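Local coordinates for aromatic-L-amino-acid decarboxylase (Catharanthus roseus, PDB 6EEW) that catalyses the pyridoxal 5'-phosphate-dependent decarboxylation of L-tryptophan to tryptamine and of 5-hydroxy-L-tryptophan to serotonin, working as a homodimer, at the interface of chains A and B. Coordinates in Å, arbitrary orientation; residue numbers count along the deposited sequence, not the author numbering. Chains: chain A/B, Aromatic-L-amino-acid decarboxylase.

The interface of chains A and B. Residues chain A 85, 89-90; chain B 119, 121, 129, 131, 373.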
ATOM      1  N   ILE A  85      -1.668 -21.480  12.398  1.00 67.06           N
ATOM      2  CA  ILE A  85      -1.919 -20.089  12.030  1.00 63.62           C
ATOM      3  C   ILE A  85      -3.260 -19.610  12.576  1.00 62.06           C
ATOM      4  O   ILE A  85      -3.313 -18.691  13.402  1.00 62.48           O
ATOM      5  CB  ILE A  85      -1.867 -19.881  10.507  1.00 58.92           C
ATOM      6  CG1 ILE A  85      -0.508 -20.303   9.941  1.00 59.61           C
ATOM      7  CG2 ILE A  85      -2.147 -18.416  10.184  1.00 55.15           C
ATOM      8  CD1 ILE A  85       0.656 -19.522  10.493  1.00 52.33           C
ATOM      9  N   MET A  89      -4.597 -16.467  15.309  1.00 66.34           N
ATOM     10  CA  MET A  89      -5.188 -15.259  14.759  1.00 64.33           C
ATOM     11  C   MET A  89      -6.144 -14.621  15.757  1.00 59.66           C
ATOM     12  O   MET A  89      -6.845 -15.315  16.498  1.00 56.88           O
ATOM     13  CB  MET A  89      -5.964 -15.591  13.482  1.00 62.95           C
ATOM     14  CG  MET A  89      -5.119 -16.146  12.368  1.00 65.66           C
ATOM     15  SD  MET A  89      -4.187 -14.845  11.544  1.00 65.99           S
ATOM     16  CE  MET A  89      -5.513 -13.909  10.790  1.00 69.51           C
ATOM     17  N   THR A  90      -6.186 -13.286  15.745  1.00 60.72           N
ATOM     18  CA  THR A  90      -7.323 -12.557  16.300  1.00 51.66           C
ATOM     19  C   THR A  90      -8.378 -12.488  15.213  1.00 55.78           C
ATOM     20  O   THR A  90      -8.116 -11.961  14.127  1.00 57.19           O
ATOM     21  CB  THR A  90      -6.940 -11.151  16.766  1.00 50.06           C
ATOM     22  OG1 THR A  90      -6.093 -11.232  17.916  1.00 60.32           O
ATOM     23  CG2 THR A  90      -8.174 -10.346  17.134  1.00 51.84           C
TER
ATOM     24  N   LEU B 119      -9.364 -13.649   5.597  1.00 47.36           N
ATOM     25  CA  LEU B 119      -9.186 -13.454   7.033  1.00 51.98           C
ATOM     26  C   LEU B 119      -9.292 -11.978   7.408  1.00 50.94           C
ATOM     27  O   LEU B 119      -9.776 -11.643   8.496  1.00 49.01           O
ATOM     28  CB  LEU B 119      -7.851 -14.041   7.488  1.00 50.85           C
ATOM     29  CG  LEU B 119      -7.616 -15.558   7.368  1.00 55.16           C
ATOM     30  CD1 LEU B 119      -6.204 -15.888   7.816  1.00 51.48           C
ATOM     31  CD2 LEU B 119      -8.640 -16.409   8.135  1.00 56.35           C
ATOM     32  N   SER B 121      -7.528  -9.561   8.572  1.00 56.71           N
ATOM     33  CA  SER B 121      -7.019  -9.071   9.844  1.00 56.29           C
ATOM     34  C   SER B 121      -6.153  -7.825   9.655  1.00 62.51           C
ATOM     35  O   SER B 121      -5.646  -7.546   8.567  1.00 67.12           O
ATOM     36  CB  SER B 121      -6.215 -10.156  10.555  1.00 49.98           C
ATOM     37  OG  SER B 121      -5.114 -10.532   9.756  1.00 61.66           O
ATOM     38  N   SER B 129      -3.066  -9.681  16.076  1.00 71.27           N
ATOM     39  CA  SER B 129      -3.062 -10.953  15.351  1.00 72.33           C
ATOM     40  C   SER B 129      -1.673 -11.587  15.426  1.00 63.21           C
ATOM     41  O   SER B 129      -0.812 -11.331  14.576  1.00 61.72           O
ATOM     42  CB  SER B 129      -3.509 -10.757  13.903  1.00 77.14           C
ATOM     43  OG  SER B 129      -4.083 -11.949  13.397  1.00 82.72           O
ATOM     44  N   ALA B 131      -0.179 -14.648  14.963  1.00 59.24           N
ATOM     45  CA  ALA B 131       0.388 -15.461  13.891  1.00 49.90           C
ATOM     46  C   ALA B 131       0.896 -14.588  12.758  1.00 50.31           C
ATOM     47  O   ALA B 131       1.936 -14.883  12.164  1.00 45.36           O
ATOM     48  CB  ALA B 131      -0.632 -16.472  13.368  1.00 43.23           C
ATOM     49  N   PHE B 373      -2.279  -9.353   6.236  1.00 56.81           N
ATOM     50  CA  PHE B 373      -1.469 -10.510   6.600  1.00 59.68           C
ATOM     51  C   PHE B 373      -0.482 -10.761   5.456  1.00 63.65           C
ATOM     52  O   PHE B 373      -0.633 -11.670   4.636  1.00 72.99           O
ATOM     53  CB  PHE B 373      -2.376 -11.704   6.880  1.00 51.69           C
ATOM     54  CG  PHE B 373      -1.682 -12.881   7.520  1.00 59.69           C
ATOM     55  CD1 PHE B 373      -0.292 -12.950   7.588  1.00 59.14           C
ATOM     56  CD2 PHE B 373      -2.425 -13.926   8.052  1.00 59.54           C
ATOM     57  CE1 PHE B 373       0.348 -14.039   8.171  1.00 56.69           C
ATOM     58  CE2 PHE B 373      -1.797 -15.014   8.637  1.00 60.52           C
ATOM     59  CZ  PHE B 373      -0.402 -15.072   8.697  1.00 59.63           C
TER
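A:Met89 (phi/psi -92/145°) and A:Thr90 both run extended past the loop residue B:Ser129, and the peptide N of A:Thr90 makes a weak hydrogen bond, 3.4 Å long, to the hydroxyl OG of B:Ser129. That hydroxyl lies anti to its own backbone N (chi1 -153°), which turns it towards chain A, where it also meets SD, the thioether sulfur of A:Met89, at 3.4 Å. The main side-chain contact is made by A:Met89, which has more surface hidden by the partner (66 Å²) than any other residue of the patch. Its chain is bent at both chi2 and chi3, and the bends carry the thioether end in among residues of chain B. The terminal methyl CE packs against CD1 of B:Leu119 at 3.6 Å, lies 3.8 Å from CB of B:Ser121, and sits beside the hydroxyls of B:Ser121 and B:Ser129. On another flank, SD stands 3.8 Å from CE2 of B:Phe373, approaching obliquely from one face side over the CD2-CE2 rim. The same ring carbon serves a second partner from a different direction: CG2 of A:Ile85 approaches in the ring plane, at the edge, 3.8 Å from CE2. A leucine in place of B:Phe373 would lack the flat ring, and would probably leave the A:Ile85 methyl without its edge partner and the A:Met89 sulfur without the rim beneath it. B:Ala131 completes the patch, its CB lying 3.5 Å from the carbonyl O of A:Ile85 and 4.0 Å from CG2 of that residue. Beyond the weak hydrogen bond, the patch appears to rest mainly on van der Waals packing. In the fold, A:Ile85 ends helix 74-85, and A:Met89 follows the short 3-10 helix 86-88. Chain B supplies the end of helix 107-119, the start of helix 130-146 and the loop before helix 375-409. The patch forms part of the two-fold homodimer interface, and its twin recurs with the chains exchanged.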